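PDB 3JPZ: lombricine kinase from Urechis caupo, which catalyses the reversible transfer of a phosphoryl group between ATP and the guanidino compound lombricine, as a member of the phosphagen kinase family. Local coordinates for residues 96-101 / 235-240; 116-121 / 231-236; 278-283 / 335-340. All blocks are in the same frame, centred on the assembly; numbering follows the deposited sequence. Where two conformers were deposited one is given.

Interaction 1: residues 96-101 / 235-240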
ATOM      1  N   PRO A  96      32.229  -9.907  10.658  1.00 24.32           N
ATOM      2  CA  PRO A  96      32.254  -8.457  10.449  1.00 35.85           C
ATOM      3  C   PRO A  96      33.639  -7.881  10.703  1.00 32.01           C
ATOM      4  O   PRO A  96      34.306  -8.283  11.652  1.00 20.68           O
ATOM      5  CB  PRO A  96      31.268  -7.928  11.496  1.00 28.09           C
ATOM      6  CG  PRO A  96      30.451  -9.104  11.906  1.00 27.13           C
ATOM      7  CD  PRO A  96      31.329 -10.293  11.755  1.00 21.72           C
ATOM      8  N   ASP A  97      34.064  -6.958   9.849  1.00 21.07           N
ATOM      9  CA  ASP A  97      35.330  -6.265  10.028  1.00 20.74           C
ATOM     10  C   ASP A  97      35.129  -4.753   9.928  1.00 27.15           C
ATOM     11  O   ASP A  97      35.072  -4.189   8.838  1.00 17.96           O
ATOM     12  CB  ASP A  97      36.337  -6.725   8.981  1.00 26.37           C
ATOM     13  CG  ASP A  97      37.738  -6.210   9.255  1.00 26.80           C
ATOM     14  OD1 ASP A  97      37.919  -5.474  10.244  1.00 38.34           O
ATOM     15  OD2 ASP A  97      38.660  -6.542   8.486  1.00 16.97           O
ATOM     16  N   LEU A  98      35.009  -4.106  11.079  1.00 17.06           N
ATOM     17  CA  LEU A  98      34.855  -2.661  11.148  1.00 20.22           C
ATOM     18  C   LEU A  98      36.161  -1.994  11.565  1.00 23.23           C
ATOM     19  O   LEU A  98      36.150  -0.958  12.231  1.00 34.11           O
ATOM     20  CB  LEU A  98      33.764  -2.301  12.165  1.00 22.41           C
ATOM     21  CG  LEU A  98      32.417  -2.969  11.932  1.00 17.12           C
ATOM     22  CD1 LEU A  98      31.407  -2.640  13.053  1.00 15.90           C
ATOM     23  CD2 LEU A  98      31.879  -2.555  10.565  1.00 14.92           C
ATOM     24  N   ASP A  99      37.287  -2.588  11.180  1.00 19.22           N
ATOM     25  CA  ASP A  99      38.581  -2.111  11.650  1.00 24.83           C
ATOM     26  C   ASP A  99      39.214  -1.171  10.631  1.00 27.06           C
ATOM     27  O   ASP A  99      39.939  -1.598   9.727  1.00 15.55           O
ATOM     28  CB  ASP A  99      39.512  -3.281  11.965  1.00 25.73           C
ATOM     29  CG  ASP A  99      40.771  -2.840  12.680  1.00 29.78           C
ATOM     30  OD1 ASP A  99      40.988  -1.614  12.793  1.00 22.87           O
ATOM     31  OD2 ASP A  99      41.542  -3.715  13.124  1.00 32.31           O
ATOM     32  N   ALA A 100      38.926   0.116  10.802  1.00 34.48           N
ATOM     33  CA  ALA A 100      39.428   1.162   9.926  1.00 17.81           C
ATOM     34  C   ALA A 100      40.948   1.171   9.829  1.00 19.79           C
ATOM     35  O   ALA A 100      41.493   1.426   8.760  1.00 24.36           O
ATOM     36  CB  ALA A 100      38.930   2.513  10.404  1.00 30.87           C
ATOM     37  N   SER A 101      41.630   0.904  10.939  1.00 15.38           N
ATOM     38  CA  SER A 101      43.095   0.898  10.946  1.00 20.70           C
ATOM     39  C   SER A 101      43.673  -0.095   9.932  1.00 18.36           C
ATOM     40  O   SER A 101      44.825   0.032   9.518  1.00 24.40           O
ATOM     41  CB  SER A 101      43.632   0.592  12.350  1.00 25.02           C
ATOM     42  OG  SER A 101      43.558  -0.790  12.661  1.00 31.47           O
ATOM     43  N   ALA A 235      38.601   7.835   7.875  1.00 14.83           N
ATOM     44  CA  ALA A 235      38.020   8.514   9.016  1.00 23.71           C
ATOM     45  C   ALA A 235      36.527   8.212   9.078  1.00 24.36           C
ATOM     46  O   ALA A 235      35.971   8.024  10.153  1.00 14.62           O
ATOM     47  CB  ALA A 235      38.263  10.009   8.917  1.00 21.49           C
ATOM     48  N   VAL A 236      35.887   8.150   7.914  1.00 16.42           N
ATOM     49  CA  VAL A 236      34.454   7.891   7.831  1.00 13.34           C
ATOM     50  C   VAL A 236      34.119   6.489   8.308  1.00 13.58           C
ATOM     51  O   VAL A 236      33.103   6.268   8.972  1.00 14.22           O
ATOM     52  CB  VAL A 236      33.935   8.042   6.382  1.00 12.88           C
ATOM     53  CG1 VAL A 236      32.494   7.554   6.291  1.00 12.81           C
ATOM     54  CG2 VAL A 236      34.037   9.478   5.938  1.00 12.75           C
ATOM     55  N   PHE A 237      34.983   5.544   7.962  1.00 14.06           N
ATOM     56  CA  PHE A 237      34.811   4.160   8.361  1.00 16.07           C
ATOM     57  C   PHE A 237      35.101   4.032   9.857  1.00 14.13           C
ATOM     58  O   PHE A 237      34.461   3.250  10.554  1.00 15.20           O
ATOM     59  CB  PHE A 237      35.758   3.267   7.554  1.00 13.47           C
ATOM     60  CG  PHE A 237      35.554   1.789   7.780  1.00 17.22           C
ATOM     61  CD1 PHE A 237      34.297   1.223   7.680  1.00 14.61           C
ATOM     62  CD2 PHE A 237      36.634   0.967   8.061  1.00 14.21           C
ATOM     63  CE1 PHE A 237      34.117  -0.134   7.871  1.00 17.26           C
ATOM     64  CE2 PHE A 237      36.462  -0.390   8.255  1.00 13.90           C
ATOM     65  CZ  PHE A 237      35.203  -0.941   8.159  1.00 13.69           C
ATOM     66  N   GLU A 238      36.071   4.805  10.340  1.00 15.87           N
ATOM     67  CA  GLU A 238      36.490   4.720  11.738  1.00 17.53           C
ATOM     68  C   GLU A 238      35.342   5.104  12.649  1.00 22.19           C
ATOM     69  O   GLU A 238      35.102   4.464  13.671  1.00 24.92           O
ATOM     70  CB  GLU A 238      37.678   5.648  12.010  1.00 15.39           C
ATOM     71  CG  GLU A 238      38.296   5.475  13.406  1.00 16.84           C
ATOM     72  CD  GLU A 238      37.482   6.113  14.534  1.00 27.33           C
ATOM     73  OE1 GLU A 238      36.766   7.118  14.293  1.00 17.61           O
ATOM     74  OE2 GLU A 238      37.580   5.611  15.679  1.00 32.00           O
ATOM     75  N   ARG A 239      34.658   6.177  12.280  1.00 15.36           N
ATOM     76  CA  ARG A 239      33.505   6.658  13.026  0.51 17.39           C
ATOM     77  C   ARG A 239      32.363   5.670  12.855  1.00 17.56           C
ATOM     78  O   ARG A 239      31.645   5.361  13.790  1.00 16.73           O
ATOM     79  CB  ARG A 239      33.102   8.047  12.519  0.51 16.14           C
ATOM     80  CG  ARG A 239      31.746   8.541  13.000  0.51 17.80           C
ATOM     81  CD  ARG A 239      31.555  10.020  12.676  0.51 21.52           C
ATOM     82  NE  ARG A 239      32.510  10.858  13.395  0.51 25.89           N
ATOM     83  CZ  ARG A 239      33.549  11.472  12.837  0.51 27.56           C
ATOM     84  NH1 ARG A 239      33.776  11.359  11.533  0.51 16.67           N
ATOM     85  NH2 ARG A 239      34.358  12.208  13.587  0.51 17.07           N
ATOM     86  N   PHE A 240      32.214   5.180  11.635  1.00 17.19           N
ATOM     87  CA  PHE A 240      31.201   4.200  11.297  1.00 16.84           C
ATOM     88  C   PHE A 240      31.222   3.009  12.262  1.00 21.35           C
ATOM     89  O   PHE A 240      30.224   2.697  12.905  1.00 16.33           O
ATOM     90  CB  PHE A 240      31.471   3.745   9.863  1.00 15.14           C
ATOM     91  CG  PHE A 240      30.509   2.735   9.339  1.00 18.72           C
ATOM     92  CD1 PHE A 240      29.272   3.123   8.840  1.00 21.67           C
ATOM     93  CD2 PHE A 240      30.860   1.396   9.289  1.00 17.85           C
ATOM     94  CE1 PHE A 240      28.391   2.183   8.325  1.00 12.98           C
ATOM     95  CE2 PHE A 240      29.989   0.461   8.777  1.00 13.58           C
ATOM     96  CZ  PHE A 240      28.746   0.857   8.295  1.00 13.02           C
TER
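The ring of F237 lies against the backbone of residues 97-100. Its CZ meets D97 O in the ring plane at 3.3 Å, a C-H edge turned to a carbonyl oxygen. L98 CA, D99 C and A100 CA come to the ring obliquely, A100 CA lying 3.4 Å from F237 CD2. For F237, chi1 -174° sets CG anti to the backbone N, on the side of the loop. A100 CB settles on the helix backbone itself, 3.6 Å from E238 CA. One turn on, L98 CD2 comes to the edge of the F240 ring, 4.0 Å from CE2, the two side chains crossing at about a right angle.

The loop joins helix 73-83 to strand 113-122, in this family the link from N-terminal to catalytic domain, and here packs on helix 233-252. D97 OD1 accepts from D99 N at 3.1 Å in an Asx turn, and D99 OD1 takes S101 OG at 2.7 Å. D97 OD2 pairs with R334 and K102, while the carboxylate of E238 turns to R242. Aromatic and aliphatic carbon thus meets the loop backbone, with one carbonyl oxygen at a ring edge; specificity probably rests on fit.

Interaction 2: residues 116-121 / 231-236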
ATOM      1  N   CYS A 116      32.409  11.499   1.206  0.80 12.52           N
ATOM      2  CA  CYS A 116      32.337  10.069   1.405  0.80 18.01           C
ATOM      3  C   CYS A 116      31.270   9.794   2.444  0.80 14.19           C
ATOM      4  O   CYS A 116      31.119  10.549   3.409  0.80 16.23           O
ATOM      5  CB  CYS A 116      33.669   9.517   1.927  0.80 13.73           C
ATOM      6  SG  CYS A 116      35.148  10.238   1.202  0.80 25.48           S
ATOM      7  N   ARG A 117      30.518   8.723   2.239  1.00 20.51           N
ATOM      8  CA  ARG A 117      29.706   8.163   3.302  1.00 13.05           C
ATOM      9  C   ARG A 117      29.788   6.653   3.217  1.00 19.13           C
ATOM     10  O   ARG A 117      30.140   6.093   2.180  1.00 11.96           O
ATOM     11  CB  ARG A 117      28.250   8.649   3.257  1.00 25.86           C
ATOM     12  CG  ARG A 117      27.657   8.823   1.878  1.00 16.26           C
ATOM     13  CD  ARG A 117      26.130   8.899   1.946  1.00 28.99           C
ATOM     14  NE  ARG A 117      25.538   7.574   1.786  1.00 49.42           N
ATOM     15  CZ  ARG A 117      24.273   7.269   2.047  1.00 39.67           C
ATOM     16  NH1 ARG A 117      23.437   8.191   2.496  1.00 53.27           N
ATOM     17  NH2 ARG A 117      23.849   6.028   1.859  1.00 29.97           N
ATOM     18  N   ILE A 118      29.508   6.008   4.338  1.00 13.15           N
ATOM     19  CA  ILE A 118      29.391   4.567   4.402  1.00 13.35           C
ATOM     20  C   ILE A 118      28.127   4.287   5.186  1.00 11.62           C
ATOM     21  O   ILE A 118      27.943   4.827   6.272  1.00 15.74           O
ATOM     22  CB  ILE A 118      30.582   3.938   5.136  1.00 11.81           C
ATOM     23  CG1 ILE A 118      31.891   4.333   4.464  1.00 17.80           C
ATOM     24  CG2 ILE A 118      30.431   2.422   5.182  1.00 17.13           C
ATOM     25  CD1 ILE A 118      33.113   3.897   5.245  1.00 12.05           C
ATOM     26  N   ARG A 119      27.257   3.445   4.648  1.00 11.35           N
ATOM     27  CA  ARG A 119      25.976   3.197   5.282  1.00 17.17           C
ATOM     28  C   ARG A 119      25.760   1.705   5.469  1.00 22.00           C
ATOM     29  O   ARG A 119      26.278   0.881   4.721  1.00 11.84           O
ATOM     30  CB  ARG A 119      24.832   3.817   4.473  1.00 16.96           C
ATOM     31  CG  ARG A 119      24.284   2.951   3.350  1.00 40.99           C
ATOM     32  CD  ARG A 119      22.861   2.484   3.631  1.00 36.24           C
ATOM     33  NE  ARG A 119      22.388   1.540   2.621  1.00 51.76           N
ATOM     34  CZ  ARG A 119      21.713   1.874   1.523  1.00 68.10           C
ATOM     35  NH1 ARG A 119      21.336   0.933   0.667  1.00 73.67           N
ATOM     36  NH2 ARG A 119      21.410   3.141   1.275  1.00 66.21           N
ATOM     37  N   THR A 120      25.023   1.362   6.507  1.00 11.81           N
ATOM     38  CA  THR A 120      24.568   0.001   6.660  1.00 11.87           C
ATOM     39  C   THR A 120      23.226   0.057   7.345  1.00 12.02           C
ATOM     40  O   THR A 120      22.717   1.135   7.634  1.00 13.48           O
ATOM     41  CB  THR A 120      25.548  -0.849   7.486  1.00 23.57           C
ATOM     42  OG1 THR A 120      25.196  -2.235   7.354  1.00 16.46           O
ATOM     43  CG2 THR A 120      25.508  -0.441   8.956  1.00 25.08           C
ATOM     44  N   GLY A 121      22.647  -1.106   7.583  1.00 13.17           N
ATOM     45  CA  GLY A 121      21.410  -1.184   8.319  1.00 16.63           C
ATOM     46  C   GLY A 121      21.579  -2.208   9.415  1.00 13.24           C
ATOM     47  O   GLY A 121      22.411  -3.103   9.328  1.00 17.97           O
ATOM     48  N   GLY A 231      37.841  13.493   1.311  1.00 13.15           N
ATOM     49  CA  GLY A 231      38.174  12.161   0.839  1.00 12.50           C
ATOM     50  C   GLY A 231      38.718  11.226   1.893  1.00 12.21           C
ATOM     51  O   GLY A 231      39.261  10.186   1.558  1.00 18.83           O
ATOM     52  N   ASN A 232      38.565  11.577   3.167  1.00 16.71           N
ATOM     53  CA  ASN A 232      39.045  10.714   4.236  1.00 15.32           C
ATOM     54  C   ASN A 232      38.040   9.613   4.559  1.00 25.22           C
ATOM     55  O   ASN A 232      37.375   9.628   5.608  1.00 13.15           O
ATOM     56  CB  ASN A 232      39.358  11.516   5.498  1.00 21.92           C
ATOM     57  CG  ASN A 232      40.352  10.808   6.395  1.00 19.28           C
ATOM     58  OD1 ASN A 232      40.467   9.581   6.373  1.00 25.53           O
ATOM     59  ND2 ASN A 232      41.083  11.579   7.187  1.00 17.48           N
ATOM     60  N   VAL A 233      37.936   8.649   3.657  0.80 12.18           N
ATOM     61  CA  VAL A 233      37.000   7.552   3.832  0.60 11.90           C
ATOM     62  C   VAL A 233      37.390   6.714   5.036  0.80 12.45           C
ATOM     63  O   VAL A 233      36.546   6.076   5.640  0.80 12.68           O
ATOM     64  CB  VAL A 233      36.967   6.635   2.612  0.60 11.45           C
ATOM     65  CG1 VAL A 233      35.849   5.628   2.747  0.60 13.90           C
ATOM     66  CG2 VAL A 233      36.776   7.431   1.361  0.60 12.79           C
ATOM     67  N   LYS A 234      38.680   6.710   5.367  1.00 12.43           N
ATOM     68  CA  LYS A 234      39.174   5.933   6.489  1.00 17.31           C
ATOM     69  C   LYS A 234      38.614   6.511   7.781  1.00 13.39           C
ATOM     70  O   LYS A 234      38.207   5.780   8.666  1.00 15.28           O
ATOM     71  CB  LYS A 234      40.706   5.927   6.518  1.00 20.83           C
ATOM     72  CG  LYS A 234      41.302   5.396   7.821  1.00 34.24           C
ATOM     73  CD  LYS A 234      42.818   5.221   7.714  1.00 40.51           C
ATOM     74  CE  LYS A 234      43.436   4.821   9.052  1.00 31.43           C
ATOM     75  NZ  LYS A 234      44.886   4.501   8.928  1.00 37.51           N
ATOM     76  N   ALA A 235      38.601   7.835   7.875  1.00 14.83           N
ATOM     77  CA  ALA A 235      38.020   8.514   9.016  1.00 23.71           C
ATOM     78  C   ALA A 235      36.527   8.212   9.078  1.00 24.36           C
ATOM     79  O   ALA A 235      35.971   8.024  10.153  1.00 14.62           O
ATOM     80  CB  ALA A 235      38.263  10.009   8.917  1.00 21.49           C
ATOM     81  N   VAL A 236      35.887   8.150   7.914  1.00 16.42           N
ATOM     82  CA  VAL A 236      34.454   7.891   7.831  1.00 13.34           C
ATOM     83  C   VAL A 236      34.119   6.489   8.308  1.00 13.58           C
ATOM     84  O   VAL A 236      33.103   6.268   8.972  1.00 14.22           O
ATOM     85  CB  VAL A 236      33.935   8.042   6.382  1.00 12.88           C
ATOM     86  CG1 VAL A 236      32.494   7.554   6.291  1.00 12.81           C
ATOM     87  CG2 VAL A 236      34.037   9.478   5.938  1.00 12.75           C
TER
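C116 CB packs over V236 at the start of helix 233-252, 4.0 Å from CG2, the methyl that also approaches C116 O. C116 SG is directed at G231 and V233, but C116 and V233 were each modelled in two conformers, so the very short approach of SG to V233 CG2 is doubtful.

The other methyl of V236 serves I118. With chi1 -57°, CG1 of I118 stands beside its backbone N and meets V236 CG1 at 3.8 Å; I118 CD1 is nearly as close to that methyl, the two branched chains crossing obliquely. I118 CD1 also reaches V233, 4.1 Å from its CG1. A helix thus packs on one face of the central antiparallel sheet of the phosphagen kinase catalytic domain, V233 and V236, a turn apart, meeting alternate residues of strand 113-122. R117 and R119, seen to bind ADP in a crystal structure of this protein though none is bound to this chain, belong to the opposite strand face, where R117 lies close to R279 and S281.

The helix start is held by N232 at the N-cap, whose OD1 accepts from A235 N at 3.0 Å, with the donor 58° out of the carbonyl plane. Just before it, G231 N donates to E110 OE2, and on the strand C116 and I118 pair through their backbones with Q228 and S226.

Interaction 3: residues 278-283 / 335-340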
ATOM      1  N   LEU A 278      26.449  -3.063   3.389  1.00 11.23           N
ATOM      2  CA  LEU A 278      27.315  -1.892   3.412  1.00 11.35           C
ATOM      3  C   LEU A 278      27.332  -1.143   2.089  1.00 10.99           C
ATOM      4  O   LEU A 278      27.652  -1.708   1.044  1.00 10.71           O
ATOM      5  CB  LEU A 278      28.751  -2.273   3.745  1.00 12.99           C
ATOM      6  CG  LEU A 278      29.620  -1.025   3.934  1.00 12.10           C
ATOM      7  CD1 LEU A 278      30.073  -0.911   5.377  1.00 12.99           C
ATOM      8  CD2 LEU A 278      30.810  -1.029   3.010  1.00 17.55           C
ATOM      9  N   ARG A 279      27.026   0.147   2.156  1.00 13.50           N
ATOM     10  CA  ARG A 279      27.139   1.015   0.999  1.00 18.85           C
ATOM     11  C   ARG A 279      28.169   2.081   1.305  1.00 14.32           C
ATOM     12  O   ARG A 279      27.878   3.064   1.983  1.00 11.07           O
ATOM     13  CB  ARG A 279      25.806   1.670   0.662  1.00 13.58           C
ATOM     14  CG  ARG A 279      25.809   2.328  -0.698  1.00 10.12           C
ATOM     15  CD  ARG A 279      24.574   3.172  -0.948  1.00 13.78           C
ATOM     16  NE  ARG A 279      24.509   3.600  -2.344  1.00 22.99           N
ATOM     17  CZ  ARG A 279      25.049   4.720  -2.818  1.00 11.12           C
ATOM     18  NH1 ARG A 279      25.694   5.548  -2.014  1.00 21.84           N
ATOM     19  NH2 ARG A 279      24.935   5.018  -4.105  1.00 14.26           N
ATOM     20  N   ALA A 280      29.384   1.842   0.829  1.00 11.10           N
ATOM     21  CA  ALA A 280      30.473   2.798   0.909  1.00 10.90           C
ATOM     22  C   ALA A 280      30.509   3.549  -0.408  1.00 11.17           C
ATOM     23  O   ALA A 280      30.546   2.947  -1.489  1.00 11.28           O
ATOM     24  CB  ALA A 280      31.792   2.075   1.156  1.00 13.82           C
ATOM     25  N   SER A 281      30.490   4.869  -0.320  0.80 10.82           N
ATOM     26  CA  SER A 281      30.427   5.700  -1.508  0.80 12.66           C
ATOM     27  C   SER A 281      31.329   6.909  -1.363  0.80 12.92           C
ATOM     28  O   SER A 281      31.682   7.310  -0.251  0.80 10.61           O
ATOM     29  CB  SER A 281      28.989   6.161  -1.752  0.80 10.93           C
ATOM     30  OG  SER A 281      28.499   6.879  -0.635  0.80 11.10           O
ATOM     31  N   VAL A 282      31.719   7.472  -2.500  1.00 11.11           N
ATOM     32  CA  VAL A 282      32.305   8.791  -2.540  1.00 10.85           C
ATOM     33  C   VAL A 282      31.548   9.556  -3.604  1.00 19.85           C
ATOM     34  O   VAL A 282      30.915   8.965  -4.480  1.00 13.34           O
ATOM     35  CB  VAL A 282      33.779   8.800  -2.974  1.00 10.62           C
ATOM     36  CG1 VAL A 282      34.617   7.909  -2.106  1.00 13.70           C
ATOM     37  CG2 VAL A 282      33.893   8.422  -4.455  1.00 13.14           C
ATOM     38  N   HIS A 283      31.610  10.874  -3.533  1.00 11.02           N
ATOM     39  CA  HIS A 283      31.280  11.690  -4.682  1.00 10.99           C
ATOM     40  C   HIS A 283      32.609  12.027  -5.304  1.00 10.79           C
ATOM     41  O   HIS A 283      33.477  12.554  -4.630  1.00 10.93           O
ATOM     42  CB  HIS A 283      30.547  12.951  -4.245  1.00 17.33           C
ATOM     43  CG  HIS A 283      29.092  12.736  -3.994  1.00 11.62           C
ATOM     44  ND1 HIS A 283      28.200  13.774  -3.854  1.00 11.99           N
ATOM     45  CD2 HIS A 283      28.368  11.599  -3.886  1.00 11.67           C
ATOM     46  CE1 HIS A 283      26.988  13.287  -3.658  1.00 12.29           C
ATOM     47  NE2 HIS A 283      27.063  11.969  -3.677  1.00 12.13           N
ATOM     48  N   GLU A 335      36.682  -4.774   3.944  1.00 13.62           N
ATOM     49  CA  GLU A 335      37.089  -5.119   2.582  1.00 17.61           C
ATOM     50  C   GLU A 335      36.348  -4.321   1.514  1.00 16.57           C
ATOM     51  O   GLU A 335      36.930  -3.952   0.492  1.00 19.36           O
ATOM     52  CB  GLU A 335      36.908  -6.616   2.323  1.00 12.55           C
ATOM     53  CG  GLU A 335      38.005  -7.476   2.943  1.00 22.57           C
ATOM     54  CD  GLU A 335      37.838  -8.959   2.648  1.00 25.69           C
ATOM     55  OE1 GLU A 335      36.692  -9.458   2.673  1.00 29.86           O
ATOM     56  OE2 GLU A 335      38.861  -9.629   2.399  1.00 27.49           O
ATOM     57  N   PHE A 336      35.068  -4.056   1.741  1.00 17.59           N
ATOM     58  CA  PHE A 336      34.284  -3.309   0.770  1.00 20.54           C
ATOM     59  C   PHE A 336      34.758  -1.875   0.682  1.00 11.91           C
ATOM     60  O   PHE A 336      34.815  -1.297  -0.408  1.00 13.08           O
ATOM     61  CB  PHE A 336      32.798  -3.349   1.118  1.00 19.59           C
ATOM     62  CG  PHE A 336      32.083  -4.525   0.539  1.00 16.07           C
ATOM     63  CD1 PHE A 336      31.395  -5.399   1.349  1.00 12.25           C
ATOM     64  CD2 PHE A 336      32.106  -4.758  -0.828  1.00 16.52           C
ATOM     65  CE1 PHE A 336      30.730  -6.482   0.811  1.00 12.74           C
ATOM     66  CE2 PHE A 336      31.446  -5.843  -1.373  1.00 17.48           C
ATOM     67  CZ  PHE A 336      30.752  -6.703  -0.549  1.00 12.66           C
ATOM     68  N   VAL A 337      35.077  -1.298   1.835  1.00 11.78           N
ATOM     69  CA  VAL A 337      35.675   0.024   1.890  1.00 11.64           C
ATOM     70  C   VAL A 337      37.008   0.025   1.147  1.00 12.81           C
ATOM     71  O   VAL A 337      37.339   1.002   0.481  1.00 12.14           O
ATOM     72  CB  VAL A 337      35.926   0.491   3.348  1.00 11.67           C
ATOM     73  CG1 VAL A 337      36.527   1.884   3.359  1.00 12.45           C
ATOM     74  CG2 VAL A 337      34.638   0.462   4.149  1.00 12.01           C
ATOM     75  N   GLN A 338      37.768  -1.065   1.263  1.00 17.53           N
ATOM     76  CA  GLN A 338      39.055  -1.166   0.580  1.00 11.96           C
ATOM     77  C   GLN A 338      38.856  -1.286  -0.923  1.00 17.56           C
ATOM     78  O   GLN A 338      39.627  -0.724  -1.710  1.00 12.25           O
ATOM     79  CB  GLN A 338      39.864  -2.355   1.086  1.00 12.17           C
ATOM     80  CG  GLN A 338      41.265  -2.363   0.526  1.00 12.29           C
ATOM     81  CD  GLN A 338      42.020  -1.129   0.921  1.00 18.01           C
ATOM     82  OE1 GLN A 338      42.169  -0.853   2.105  1.00 12.20           O
ATOM     83  NE2 GLN A 338      42.494  -0.365  -0.070  1.00 12.47           N
ATOM     84  N   LEU A 339      37.812  -2.015  -1.309  1.00 19.81           N
ATOM     85  CA  LEU A 339      37.462  -2.182  -2.715  0.70 21.69           C
ATOM     86  C   LEU A 339      37.066  -0.840  -3.320  1.00 12.25           C
ATOM     87  O   LEU A 339      37.384  -0.549  -4.472  1.00 16.44           O
ATOM     88  CB  LEU A 339      36.319  -3.193  -2.874  0.70 12.60           C
ATOM     89  CG  LEU A 339      35.721  -3.273  -4.285  0.70 18.93           C
ATOM     90  CD1 LEU A 339      36.737  -3.852  -5.260  0.70 12.56           C
ATOM     91  CD2 LEU A 339      34.445  -4.093  -4.292  0.70 23.75           C
ATOM     92  N   LEU A 340      36.373  -0.020  -2.536  1.00 14.20           N
ATOM     93  CA  LEU A 340      35.993   1.319  -2.968  1.00 11.75           C
ATOM     94  C   LEU A 340      37.225   2.200  -3.075  1.00 11.71           C
ATOM     95  O   LEU A 340      37.422   2.919  -4.054  1.00 11.86           O
ATOM     96  CB  LEU A 340      35.016   1.955  -1.979  1.00 13.46           C
ATOM     97  CG  LEU A 340      34.624   3.399  -2.294  1.00 11.63           C
ATOM     98  CD1 LEU A 340      33.654   3.455  -3.455  1.00 11.48           C
ATOM     99  CD2 LEU A 340      34.011   4.061  -1.081  1.00 12.07           C
TER
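L340 presses its CD2 methyl onto the backbone of strand 279-285, 3.6 Å from A280 C and 3.7 Å from S281 N. The CD1 methyl adds a contact to A280 O at 3.7 Å, while CD2 also touches A280 CB, so the fork of the leucine rests on one peptide unit. The second close point lies just before the strand: L278 CD2 reaches F336 CB at 3.6 Å, the two side chains sliding past each other in opposite directions.

Between these points, at V337, and beyond them, at V282, the fit is looser. V337 CG2 is 4.4 Å from A280 CB; its side chain also packs on V233 and F237 of helix 233-252. V282 CG1 touches L340 CD2 only at 4.0 Å. On the partly exposed side of helix 333-355, E335 and Q338 bond to S332, V104 and D342. Strand 279-283 and helix 335-340 run 25° apart, their axes 8.4 Å from each other at closest approach.

R279 and S281, seen to bind ADP in a crystal structure of this protein though none is bound to this chain, point away from the helix, and R279 pairs with D322. The contact rests on aliphatic packing against side chains and a peptide, with the ADP-binding side chains on the other side of the strand.

In the fold
Interactions 2 and 3 lie on adjacent strands of the eight-stranded antiparallel sheet, 113-122 and 279-285, their centres about 7 Å apart; R119 N to R279 O and R117 O to S281 N, each 2.8 Å, probably bond them. Interaction 1 shares helix 233-252 with interaction 2, at about 8 Å between centres, and lies about 11 Å from interaction 3. Along the chain, interactions 1 and 2 both end on that helix before interaction 3 opens. F237 meets V337, and F240 meets L278, so the two helices, with the loop against them, pack side by side on one face of the sheet, the face opposite the arginines that bind ADP.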